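Local coordinates for putative cell adhesion protein (Parabacteroides distasonis, PDB 3LIU), which probably serves as a building subunit of a bacterial pilus of the fimbrillin type and is thought to take part in cell adhesion, at residues L200-I205 against L267-H271; I96-L100 against T112-L116; N287-V292 against A304-L308; Y193-F198 against I366-G370. All coordinates share one frame; numbering follows the deposited sequence.

From the N terminus, contact 2 comes first: helix 94-101 meets strand 113-115 and closes a short loop that is complete before the others begin. Strand 193-213 then supplies one half of contact 4 and, directly after it, one half of contact 1, which closes at 267-271. Contact 3 follows within the connection from strand 282-284 to strand 308-319. Only at 366-370 does contact 4 close, so contacts 1 and 3 lie in series inside its long loop. Strand 193-213 also pairs with strand 113-115, so its sheet reaches from contact 4 to contact 2, whose centres are about 46 Å apart. Contacts 1 and 3 touch where Ile205 packs against Thr307 and Leu308.

Contact 1: residues L200-I205 against L267-H271; sequences LKEVFI and LAKKH
Glu202 lies across the backbone of the antiparallel strand 268-270: CG is anti to the backbone N (chi1 -177°) and a bend at chi2 folds the carboxylate over it. OE1 comes within 3.1 Å of Lys270 CA, while OE2 lies 3.5 Å from Ala268 CB, a methyl small enough to leave room for it. No ion pair forms, since Glu202 OE1 and Lys270 NZ are 6.3 Å apart. With alanine here, the 268-270 backbone would probably lose its cover and Lys270 its nearby opposite charge. On the same face, Phe204 CB packs 3.8 Å from Ala268 CB, but chi1 of 77° carries the ring away from the partner strand. Leu200 crosses His271 at about a right angle, its CD2 4.0 Å from the imidazole centroid in a CH-pi contact offset toward the rim. Val203 and Lys269 exchange backbone hydrogen bonds, flanked by His271 N to Lys201 O and Ile205 N to Leu267 O. His271 ND1 is bonded to Ala277 N, and Lys201 NZ forms a salt bridge with Asp314. Strand 308-319 pairs along the other edge, with a classic bulge at Lys201 and Glu202 facing Lys312, while Leu200 and Val203 pack on Leu180 of strand 172-185.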
loop_
_atom_site.group_PDB
_atom_site.type_symbol
_atom_site.label_atom_id
_atom_site.label_comp_id
_atom_site.label_asym_id
_atom_site.label_seq_id
_atom_site.Cartn_x
_atom_site.Cartn_y
_atom_site.Cartn_z
ATOM N N LEU A 200 -16.316 15.418 13.146
ATOM C CA LEU A 200 -15.942 14.665 11.974
ATOM C C LEU A 200 -17.141 13.951 11.326
ATOM O O LEU A 200 -17.853 13.251 12.005
ATOM C CB LEU A 200 -14.851 13.650 12.347
ATOM C CG LEU A 200 -14.326 12.820 11.181
ATOM C CD1 LEU A 200 -13.488 13.732 10.223
ATOM C CD2 LEU A 200 -13.514 11.641 11.729
ATOM N N LYS A 201 -17.329 14.119 10.015
ATOM C CA LYS A 201 -18.418 13.439 9.268
ATOM C C LYS A 201 -17.926 12.374 8.297
ATOM O O LYS A 201 -18.584 11.348 8.131
ATOM C CB LYS A 201 -19.245 14.447 8.484
ATOM C CG LYS A 201 -20.205 15.299 9.354
ATOM C CD LYS A 201 -21.137 16.141 8.443
ATOM C CE LYS A 201 -22.359 16.735 9.174
ATOM N NZ LYS A 201 -22.661 18.184 8.750
ATOM N N GLU A 202 -16.771 12.608 7.668
ATOM C CA GLU A 202 -16.268 11.702 6.621
ATOM C C GLU A 202 -14.737 11.786 6.516
ATOM O O GLU A 202 -14.130 12.834 6.760
ATOM C CB GLU A 202 -16.912 12.066 5.258
ATOM C CG GLU A 202 -16.545 11.150 4.068
ATOM C CD GLU A 202 -17.514 9.984 3.876
ATOM O OE1 GLU A 202 -18.484 9.885 4.648
ATOM O OE2 GLU A 202 -17.323 9.163 2.947
ATOM N N VAL A 203 -14.120 10.669 6.143
ATOM C CA VAL A 203 -12.722 10.622 5.789
ATOM C C VAL A 203 -12.597 9.935 4.437
ATOM O O VAL A 203 -13.293 8.940 4.173
ATOM C CB VAL A 203 -11.915 9.845 6.853
ATOM C CG1 VAL A 203 -10.424 9.910 6.547
ATOM C CG2 VAL A 203 -12.198 10.408 8.276
ATOM N N PHE A 204 -11.772 10.463 3.544
ATOM C CA PHE A 204 -11.528 9.763 2.278
ATOM C C PHE A 204 -10.145 10.006 1.704
ATOM O O PHE A 204 -9.429 10.921 2.132
ATOM C CB PHE A 204 -12.664 10.009 1.237
ATOM C CG PHE A 204 -12.630 11.364 0.537
ATOM C CD1 PHE A 204 -13.059 12.497 1.176
ATOM C CD2 PHE A 204 -12.192 11.470 -0.775
ATOM C CE1 PHE A 204 -13.059 13.734 0.540
ATOM C CE2 PHE A 204 -12.179 12.703 -1.439
ATOM C CZ PHE A 204 -12.637 13.838 -0.784
ATOM N N ILE A 205 -9.776 9.149 0.750
ATOM C CA ILE A 205 -8.472 9.211 0.129
ATOM C C ILE A 205 -8.614 9.597 -1.336
ATOM O O ILE A 205 -9.555 9.133 -1.996
ATOM C CB ILE A 205 -7.763 7.830 0.193
ATOM C CG1 ILE A 205 -7.644 7.345 1.632
ATOM C CG2 ILE A 205 -6.373 7.883 -0.535
ATOM C CD1 ILE A 205 -6.915 8.263 2.607
ATOM N N LEU A 267 -12.197 3.426 -0.379
ATOM C CA LEU A 267 -11.403 4.610 -0.041
ATOM C C LEU A 267 -12.184 5.794 0.547
ATOM O O LEU A 267 -11.664 6.910 0.586
ATOM C CB LEU A 267 -10.613 5.069 -1.274
ATOM C CG LEU A 267 -9.595 4.045 -1.787
ATOM C CD1 LEU A 267 -8.824 4.644 -2.981
ATOM C CD2 LEU A 267 -8.634 3.625 -0.652
ATOM N N ALA A 268 -13.427 5.561 0.989
ATOM C CA ALA A 268 -14.190 6.549 1.797
ATOM C C ALA A 268 -14.833 5.889 3.012
ATOM O O ALA A 268 -15.235 4.707 2.962
ATOM C CB ALA A 268 -15.267 7.255 0.936
ATOM N N LYS A 269 -14.903 6.628 4.109
ATOM C CA LYS A 269 -15.574 6.144 5.301
ATOM C C LYS A 269 -16.312 7.276 5.986
ATOM O O LYS A 269 -15.713 8.314 6.359
ATOM C CB LYS A 269 -14.566 5.577 6.288
ATOM C CG LYS A 269 -15.159 4.955 7.535
ATOM C CD LYS A 269 -15.401 3.465 7.393
ATOM C CE LYS A 269 -16.007 2.862 8.665
ATOM N NZ LYS A 269 -17.483 2.992 8.684
ATOM N N LYS A 270 -17.600 7.051 6.176
ATOM C CA LYS A 270 -18.446 7.901 7.001
ATOM C C LYS A 270 -18.130 7.671 8.494
ATOM O O LYS A 270 -17.890 6.545 8.893
ATOM C CB LYS A 270 -19.909 7.572 6.692
ATOM C CG LYS A 270 -20.939 8.434 7.414
ATOM C CD LYS A 270 -22.365 8.171 6.871
ATOM C CE LYS A 270 -23.379 9.161 7.461
ATOM N NZ LYS A 270 -24.483 9.497 6.500
ATOM N N HIS A 271 -18.107 8.744 9.287
ATOM C CA HIS A 271 -17.903 8.667 10.740
ATOM C C HIS A 271 -19.246 8.638 11.458
ATOM O O HIS A 271 -20.002 9.571 11.367
ATOM C CB HIS A 271 -17.100 9.873 11.252
ATOM C CG HIS A 271 -16.689 9.769 12.698
ATOM N ND1 HIS A 271 -15.844 8.786 13.167
ATOM C CD2 HIS A 271 -16.972 10.555 13.768
ATOM C CE1 HIS A 271 -15.642 8.952 14.463
ATOM N NE2 HIS A 271 -16.303 10.028 14.849
HETATM O O HOH W 1 -21.510 11.389 9.340
#

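Contact 2: residues I96-L100 against T112-L116; sequences IQTEL and TTINL
Helix 94-101 lies against the short strand 113-115, and the contact rests on Ile96, Glu99 and Leu100 meeting Thr112 and Ile114. The helix and strand segments run antiparallel, their axes 9.7 Å apart, a spacing filled by side chains. Ile96 is the central apolar piece: its CG2 meets Ile114 CG2 at 3.8 Å, the two branched side chains crossing at about a right angle, while its CD1 reaches 3.3 Å from Thr113 O. Leucine and threonine meet beside them, Leu100 CD2 lying 3.3 Å from Thr112 OG1. That hydroxyl is hydrogen-bonded to Phe109 O and Asp108 O, which belong to helix 106-110.

The two short helices and the strand lie within the FimA family region. Strand 113-115 pairs with strand 193-213, with a backbone hydrogen bond between Ile114 and Ser212, so the helix packs beside a sheet that continues far along the molecule.

Thr112 uses both branches: chi1 of -60° sets OG1 beside the backbone N and CG2 anti to it, and this methyl turns to helix 94-101, 3.5 Å from Glu99 OE1. The extended Glu99 carries its carboxylate to a wetter edge. One water donates to Thr113 O at 2.6 Å, though its very short approach to Glu99 OE1 is doubtful. A second accepts from Thr113 N at 2.8 Å and makes a weak bond to Glu99 OE1. A glycerol, probably from the crystallisation liquor, also lies near the Glu99 side chain.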
loop_
_atom_site.group_PDB
_atom_site.type_symbol
_atom_site.label_atom_id
_atom_site.label_comp_id
_atom_site.label_asym_id
_atom_site.label_seq_id
_atom_site.Cartn_x
_atom_site.Cartn_y
_atom_site.Cartn_z
ATOM N N ILE A 96 -4.053 -12.667 -11.629
ATOM C CA ILE A 96 -2.612 -12.363 -11.461
ATOM C C ILE A 96 -1.793 -13.679 -11.412
ATOM O O ILE A 96 -0.683 -13.747 -11.913
ATOM C CB ILE A 96 -2.336 -11.494 -10.209
ATOM C CG1 ILE A 96 -3.168 -10.200 -10.217
ATOM C CG2 ILE A 96 -0.792 -11.182 -10.018
ATOM C CD1 ILE A 96 -2.982 -9.281 -11.495
ATOM N N GLN A 97 -2.349 -14.724 -10.818
ATOM C CA GLN A 97 -1.659 -16.011 -10.759
ATOM C C GLN A 97 -1.326 -16.519 -12.165
ATOM O O GLN A 97 -0.247 -17.024 -12.390
ATOM C CB GLN A 97 -2.490 -17.063 -10.014
ATOM C CG GLN A 97 -2.730 -16.784 -8.534
ATOM C CD GLN A 97 -3.726 -17.770 -7.926
ATOM O OE1 GLN A 97 -3.917 -18.860 -8.448
ATOM N NE2 GLN A 97 -4.399 -17.363 -6.861
ATOM N N THR A 98 -2.237 -16.308 -13.115
ATOM C CA THR A 98 -2.035 -16.731 -14.470
ATOM C C THR A 98 -1.051 -15.844 -15.188
ATOM O O THR A 98 -0.167 -16.335 -15.919
ATOM C CB THR A 98 -3.360 -16.759 -15.233
ATOM O OG1 THR A 98 -4.215 -17.710 -14.612
ATOM C CG2 THR A 98 -3.121 -17.182 -16.683
ATOM N N GLU A 99 -1.174 -14.544 -14.977
ATOM C CA GLU A 99 -0.197 -13.610 -15.537
ATOM C C GLU A 99 1.224 -13.958 -15.077
ATOM O O GLU A 99 2.145 -13.994 -15.875
ATOM C CB GLU A 99 -0.542 -12.168 -15.152
ATOM C CG GLU A 99 -1.788 -11.639 -15.853
ATOM C CD GLU A 99 -2.115 -10.186 -15.508
ATOM O OE1 GLU A 99 -1.419 -9.559 -14.706
ATOM O OE2 GLU A 99 -3.094 -9.654 -16.052
ATOM N N LEU A 100 1.370 -14.242 -13.786
ATOM C CA LEU A 100 2.652 -14.624 -13.256
ATOM C C LEU A 100 3.110 -15.951 -13.904
ATOM O O LEU A 100 4.285 -16.101 -14.230
ATOM C CB LEU A 100 2.606 -14.705 -11.718
ATOM C CG LEU A 100 2.459 -13.409 -10.888
ATOM C CD1 LEU A 100 2.209 -13.784 -9.391
ATOM C CD2 LEU A 100 3.646 -12.412 -11.027
ATOM N N THR A 112 4.896 -7.620 -13.072
ATOM C CA THR A 112 3.486 -7.885 -13.212
ATOM C C THR A 112 2.620 -6.873 -12.440
ATOM O O THR A 112 2.889 -6.568 -11.293
ATOM C CB THR A 112 3.123 -9.314 -12.761
ATOM O OG1 THR A 112 3.846 -10.239 -13.553
ATOM C CG2 THR A 112 1.657 -9.581 -12.961
ATOM N N THR A 113 1.609 -6.321 -13.106
ATOM C CA THR A 113 0.806 -5.261 -12.512
ATOM C C THR A 113 -0.278 -5.860 -11.616
ATOM O O THR A 113 -1.043 -6.702 -12.067
ATOM C CB THR A 113 0.172 -4.374 -13.575
ATOM O OG1 THR A 113 1.223 -3.721 -14.307
ATOM C CG2 THR A 113 -0.729 -3.301 -12.898
ATOM N N ILE A 114 -0.359 -5.422 -10.359
ATOM C CA ILE A 114 -1.489 -5.840 -9.485
ATOM C C ILE A 114 -2.474 -4.651 -9.356
ATOM O O ILE A 114 -2.086 -3.491 -9.607
ATOM C CB ILE A 114 -1.004 -6.389 -8.083
ATOM C CG1 ILE A 114 -0.106 -5.367 -7.382
ATOM C CG2 ILE A 114 -0.409 -7.826 -8.271
ATOM C CD1 ILE A 114 0.477 -5.753 -5.910
ATOM N N ASN A 115 -3.726 -4.941 -8.984
ATOM C CA ASN A 115 -4.821 -3.965 -8.975
ATOM C C ASN A 115 -5.398 -3.792 -7.579
ATOM O O ASN A 115 -5.682 -4.765 -6.876
ATOM C CB ASN A 115 -5.911 -4.391 -9.938
ATOM C CG ASN A 115 -5.383 -4.603 -11.325
ATOM O OD1 ASN A 115 -5.030 -3.632 -12.027
ATOM N ND2 ASN A 115 -5.279 -5.871 -11.728
ATOM N N LEU A 116 -5.524 -2.541 -7.176
ATOM C CA LEU A 116 -5.829 -2.178 -5.778
ATOM C C LEU A 116 -7.171 -2.703 -5.336
ATOM O O LEU A 116 -7.308 -3.126 -4.209
ATOM C CB LEU A 116 -5.743 -0.652 -5.567
ATOM C CG LEU A 116 -5.910 -0.186 -4.112
ATOM C CD1 LEU A 116 -4.853 -0.855 -3.169
ATOM C CD2 LEU A 116 -5.783 1.378 -3.984
HETATM O O HOH W 2 -2.170 -7.298 -14.373
HETATM O O HOH W 3 0.810 -7.073 -15.706
#

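Contact 3: residues N287-V292 against A304-L308; sequences NTKGEV and ANHTL
Asn287 uses both ends of its amide: ND2 donates across to Asn305 O over 3.0 Å, on a lone pair of that carbonyl and close to the plane of the amide, and also bonds to Ser207 O. OD1 stays within its own turn, accepting from Gly290 N at 2.8 Å, an Asx motif that curls the backbone. With CG anti to the backbone N (chi1 -176°), the amide reaches both partners. An aspartate in its place is likely to lose the donor and set an acceptor against the carbonyls of Asn305 and Ser207.

The turn then gives Gly290 O to Asn305 N, a nearly straight bond of 2.8 Å. Glycine suits this place because its phi is positive and a CB would clash with His306 N. Its CA lies over one face of the His306 imidazole, toward the rim, while Thr288 O sits in the ring plane, 3.2 Å from CE1. A water joins Asn287 O, His306 ND1 and Thr307 N; a second makes weak bonds to His306 NE2 and Lys289 O. Val292 CG1 meets Asn305 CG at 3.7 Å, in an amide whose OD1 is satisfied by Lys258 N.

Both segments belong to the long connection between strands 282-284 and 308-319. It is held to strand 193-213 by Thr307 OG1 bonding to Ser207 O and by backbone pairing of Leu308 with Ala206, and Tyr353 stacks on His306.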
loop_
_atom_site.group_PDB
_atom_site.type_symbol
_atom_site.label_atom_id
_atom_site.label_comp_id
_atom_site.label_asym_id
_atom_site.label_seq_id
_atom_site.Cartn_x
_atom_site.Cartn_y
_atom_site.Cartn_z
ATOM N N ASN A 287 2.925 5.541 -3.790
ATOM C CA ASN A 287 2.908 6.763 -4.549
ATOM C C ASN A 287 3.870 7.784 -3.912
ATOM O O ASN A 287 3.620 8.300 -2.810
ATOM C CB ASN A 287 1.508 7.342 -4.606
ATOM C CG ASN A 287 1.437 8.587 -5.489
ATOM O OD1 ASN A 287 2.438 8.973 -6.075
ATOM N ND2 ASN A 287 0.273 9.242 -5.540
ATOM N N THR A 288 4.991 7.986 -4.564
ATOM C CA THR A 288 5.965 9.000 -4.180
ATOM C C THR A 288 6.090 10.032 -5.254
ATOM O O THR A 288 6.502 11.152 -4.989
ATOM C CB THR A 288 7.367 8.402 -3.898
ATOM O OG1 THR A 288 7.940 7.908 -5.112
ATOM C CG2 THR A 288 7.236 7.265 -2.874
ATOM N N LYS A 289 5.744 9.676 -6.486
ATOM C CA LYS A 289 5.912 10.631 -7.591
ATOM C C LYS A 289 4.708 11.532 -7.854
ATOM O O LYS A 289 4.883 12.648 -8.305
ATOM C CB LYS A 289 6.364 9.916 -8.863
ATOM C CG LYS A 289 7.792 9.359 -8.684
ATOM C CD LYS A 289 8.187 8.438 -9.800
ATOM C CE LYS A 289 9.560 7.773 -9.563
ATOM N NZ LYS A 289 10.069 7.231 -10.881
ATOM N N GLY A 290 3.495 11.062 -7.592
ATOM C CA GLY A 290 2.295 11.902 -7.755
ATOM C C GLY A 290 2.179 12.556 -9.128
ATOM O O GLY A 290 1.825 13.711 -9.226
ATOM N N GLU A 291 2.484 11.817 -10.189
ATOM C CA GLU A 291 2.509 12.435 -11.529
ATOM C C GLU A 291 1.150 12.944 -11.984
ATOM O O GLU A 291 0.115 12.325 -11.718
ATOM C CB GLU A 291 3.067 11.495 -12.599
ATOM C CG GLU A 291 4.442 10.956 -12.328
ATOM C CD GLU A 291 4.366 9.570 -11.656
ATOM O OE1 GLU A 291 3.534 9.391 -10.750
ATOM O OE2 GLU A 291 5.094 8.660 -12.093
ATOM N N VAL A 292 1.166 14.100 -12.655
ATOM C CA VAL A 292 0.001 14.587 -13.404
ATOM C C VAL A 292 0.350 14.602 -14.895
ATOM O O VAL A 292 1.517 14.483 -15.303
ATOM C CB VAL A 292 -0.492 15.957 -12.908
ATOM C CG1 VAL A 292 -0.933 15.859 -11.415
ATOM C CG2 VAL A 292 0.600 17.064 -13.173
ATOM N N ALA A 304 -1.235 17.742 -5.856
ATOM C CA ALA A 304 -1.593 16.998 -7.087
ATOM C C ALA A 304 -0.364 16.337 -7.729
ATOM O O ALA A 304 0.599 17.065 -8.062
ATOM C CB ALA A 304 -2.208 17.964 -8.101
ATOM N N ASN A 305 -0.330 15.009 -7.919
ATOM C CA ASN A 305 -1.347 14.023 -7.499
ATOM C C ASN A 305 -0.704 13.055 -6.514
ATOM O O ASN A 305 -0.694 11.833 -6.685
ATOM C CB ASN A 305 -1.948 13.239 -8.688
ATOM C CG ASN A 305 -3.219 13.901 -9.284
ATOM O OD1 ASN A 305 -3.671 14.958 -8.808
ATOM N ND2 ASN A 305 -3.799 13.264 -10.361
ATOM N N HIS A 306 -0.153 13.630 -5.459
ATOM C CA HIS A 306 0.221 12.848 -4.299
ATOM C C HIS A 306 -1.031 12.376 -3.629
ATOM O O HIS A 306 -2.068 13.040 -3.712
ATOM C CB HIS A 306 1.018 13.719 -3.357
ATOM C CG HIS A 306 2.390 13.999 -3.860
ATOM N ND1 HIS A 306 3.323 13.000 -4.028
ATOM C CD2 HIS A 306 2.985 15.148 -4.246
ATOM C CE1 HIS A 306 4.442 13.531 -4.487
ATOM N NE2 HIS A 306 4.257 14.828 -4.643
ATOM N N THR A 307 -0.940 11.237 -2.965
ATOM C CA THR A 307 -2.079 10.683 -2.248
ATOM C C THR A 307 -2.465 11.601 -1.096
ATOM O O THR A 307 -1.586 12.042 -0.333
ATOM C CB THR A 307 -1.732 9.295 -1.724
ATOM O OG1 THR A 307 -1.407 8.470 -2.837
ATOM C CG2 THR A 307 -2.857 8.662 -0.951
ATOM N N LEU A 308 -3.766 11.915 -1.026
ATOM C CA LEU A 308 -4.314 12.832 -0.017
ATOM C C LEU A 308 -5.203 12.051 0.910
ATOM O O LEU A 308 -5.940 11.152 0.464
ATOM C CB LEU A 308 -5.170 13.959 -0.671
ATOM C CG LEU A 308 -4.548 14.764 -1.814
ATOM C CD1 LEU A 308 -5.510 15.799 -2.396
ATOM C CD2 LEU A 308 -3.232 15.456 -1.424
HETATM O O HOH W 4 2.171 10.667 -2.822
HETATM O O HOH W 5 6.538 14.855 -6.277
#

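Contact 4: residues Y193-F198 against I366-G370; sequences YESKSF and IIGPG
Phe198 and Ile366 form the tight end of the contact. Ile366 CD1 sits over the centre of the phenyl ring, 3.3 Å from its centroid, a close CH-pi contact with the side chains crossing at about a right angle. In Phe198, chi1 of 174° carries the ring toward Ile366 and chi2 near 75° turns its face to CD1; the unbranched CG1-CD1 arm of isoleucine is slim enough to set a single methyl there. At the other end Tyr193 OH donates to Ile367 O over 2.6 Å, in the carbonyl plane on a lone pair. The same hydroxyl lies 3.2 Å from Gly368 CA, where any CB would collide with it, so glycine fits.

Between these two points the fit is looser: Ser195 OG comes no nearer than 3.8 Å, to Ile367 C, and spends its bonds on Tyr315 OH and Gly186 O. Glu194 and Lys196, on the exposed outer side of the strand, touch nothing of 366-370 and make a weak salt bridge with each other.

Lys196 and Ser197 form a classic beta bulge against Thr316 of strand 308-319, while the Ile366 backbone is hydrogen-bonded to Asp184, in strand 172-185, and to Gly186 just past its end. Side chains thus meet between two sheets, consistent with the transthyretin-like beta sandwich of fimbrillins.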
loop_
_atom_site.group_PDB
_atom_site.type_symbol
_atom_site.label_atom_id
_atom_site.label_comp_id
_atom_site.label_asym_id
_atom_site.label_seq_id
_atom_site.Cartn_x
_atom_site.Cartn_y
_atom_site.Cartn_z
ATOM N N TYR A 193 -10.289 34.979 16.057
ATOM C CA TYR A 193 -11.340 34.064 16.556
ATOM C C TYR A 193 -10.775 32.872 17.366
ATOM O O TYR A 193 -9.609 32.471 17.221
ATOM C CB TYR A 193 -12.173 33.500 15.376
ATOM C CG TYR A 193 -11.307 32.655 14.430
ATOM C CD1 TYR A 193 -10.996 31.329 14.724
ATOM C CD2 TYR A 193 -10.746 33.209 13.277
ATOM C CE1 TYR A 193 -10.171 30.576 13.878
ATOM C CE2 TYR A 193 -9.924 32.453 12.437
ATOM C CZ TYR A 193 -9.642 31.143 12.757
ATOM O OH TYR A 193 -8.817 30.410 11.949
ATOM N N GLU A 194 -11.660 32.276 18.150
ATOM C CA GLU A 194 -11.411 31.049 18.864
ATOM C C GLU A 194 -12.086 29.838 18.184
ATOM O O GLU A 194 -13.242 29.894 17.844
ATOM C CB GLU A 194 -12.057 31.192 20.242
ATOM C CG GLU A 194 -11.221 31.910 21.254
ATOM C CD GLU A 194 -12.020 32.199 22.518
ATOM O OE1 GLU A 194 -12.499 31.231 23.161
ATOM O OE2 GLU A 194 -12.189 33.393 22.840
ATOM N N SER A 195 -11.380 28.725 18.065
ATOM C CA SER A 195 -11.994 27.492 17.634
ATOM C C SER A 195 -12.801 26.963 18.796
ATOM O O SER A 195 -12.331 27.031 19.913
ATOM C CB SER A 195 -10.947 26.459 17.249
ATOM O OG SER A 195 -10.224 26.860 16.103
ATOM N N LYS A 196 -14.007 26.454 18.535
ATOM C CA LYS A 196 -14.840 25.880 19.576
ATOM C C LYS A 196 -15.048 24.379 19.466
ATOM O O LYS A 196 -15.066 23.709 20.479
ATOM C CB LYS A 196 -16.189 26.583 19.614
ATOM C CG LYS A 196 -16.110 27.990 20.182
ATOM C CD LYS A 196 -15.842 28.019 21.720
ATOM C CE LYS A 196 -15.144 29.327 22.129
ATOM N NZ LYS A 196 -15.260 29.680 23.573
ATOM N N SER A 197 -15.226 23.849 18.263
ATOM C CA SER A 197 -15.433 22.410 18.095
ATOM C C SER A 197 -15.267 21.996 16.641
ATOM O O SER A 197 -15.346 22.823 15.723
ATOM C CB SER A 197 -16.812 21.962 18.572
ATOM O OG SER A 197 -17.850 22.558 17.814
ATOM N N PHE A 198 -15.011 20.713 16.437
ATOM C CA PHE A 198 -15.040 20.129 15.095
ATOM C C PHE A 198 -15.641 18.757 15.236
ATOM O O PHE A 198 -15.160 17.977 16.054
ATOM C CB PHE A 198 -13.648 20.013 14.545
ATOM C CG PHE A 198 -13.562 19.290 13.218
ATOM C CD1 PHE A 198 -13.965 19.908 12.046
ATOM C CD2 PHE A 198 -13.056 18.018 13.146
ATOM C CE1 PHE A 198 -13.899 19.248 10.852
ATOM C CE2 PHE A 198 -12.970 17.364 11.961
ATOM C CZ PHE A 198 -13.387 17.973 10.802
ATOM N N ILE A 366 -7.201 21.193 13.664
ATOM C CA ILE A 366 -7.989 22.115 12.856
ATOM C C ILE A 366 -8.032 23.470 13.540
ATOM O O ILE A 366 -8.412 23.565 14.704
ATOM C CB ILE A 366 -9.394 21.524 12.635
ATOM C CG1 ILE A 366 -9.246 20.286 11.732
ATOM C CG2 ILE A 366 -10.349 22.584 12.039
ATOM C CD1 ILE A 366 -10.294 19.358 11.886
ATOM N N ILE A 367 -7.624 24.521 12.834
ATOM C CA ILE A 367 -7.460 25.848 13.440
ATOM C C ILE A 367 -8.305 26.959 12.789
ATOM O O ILE A 367 -8.097 28.141 13.040
ATOM C CB ILE A 367 -5.953 26.265 13.481
ATOM C CG1 ILE A 367 -5.403 26.493 12.071
ATOM C CG2 ILE A 367 -5.121 25.175 14.243
ATOM C CD1 ILE A 367 -4.109 27.320 12.066
ATOM N N GLY A 368 -9.283 26.577 11.978
ATOM C CA GLY A 368 -10.115 27.551 11.279
ATOM C C GLY A 368 -11.048 26.812 10.355
ATOM O O GLY A 368 -11.000 25.576 10.296
ATOM N N PRO A 369 -11.933 27.549 9.652
ATOM C CA PRO A 369 -12.896 26.909 8.781
ATOM C C PRO A 369 -12.184 26.309 7.574
ATOM O O PRO A 369 -11.217 26.874 7.064
ATOM C CB PRO A 369 -13.802 28.060 8.333
ATOM C CG PRO A 369 -13.376 29.266 9.100
ATOM C CD PRO A 369 -11.970 29.013 9.507
ATOM N N GLY A 370 -12.688 25.175 7.126
ATOM C CA GLY A 370 -12.189 24.515 5.960
ATOM C C GLY A 370 -12.833 25.070 4.718
ATOM O O GLY A 370 -13.501 26.098 4.749
#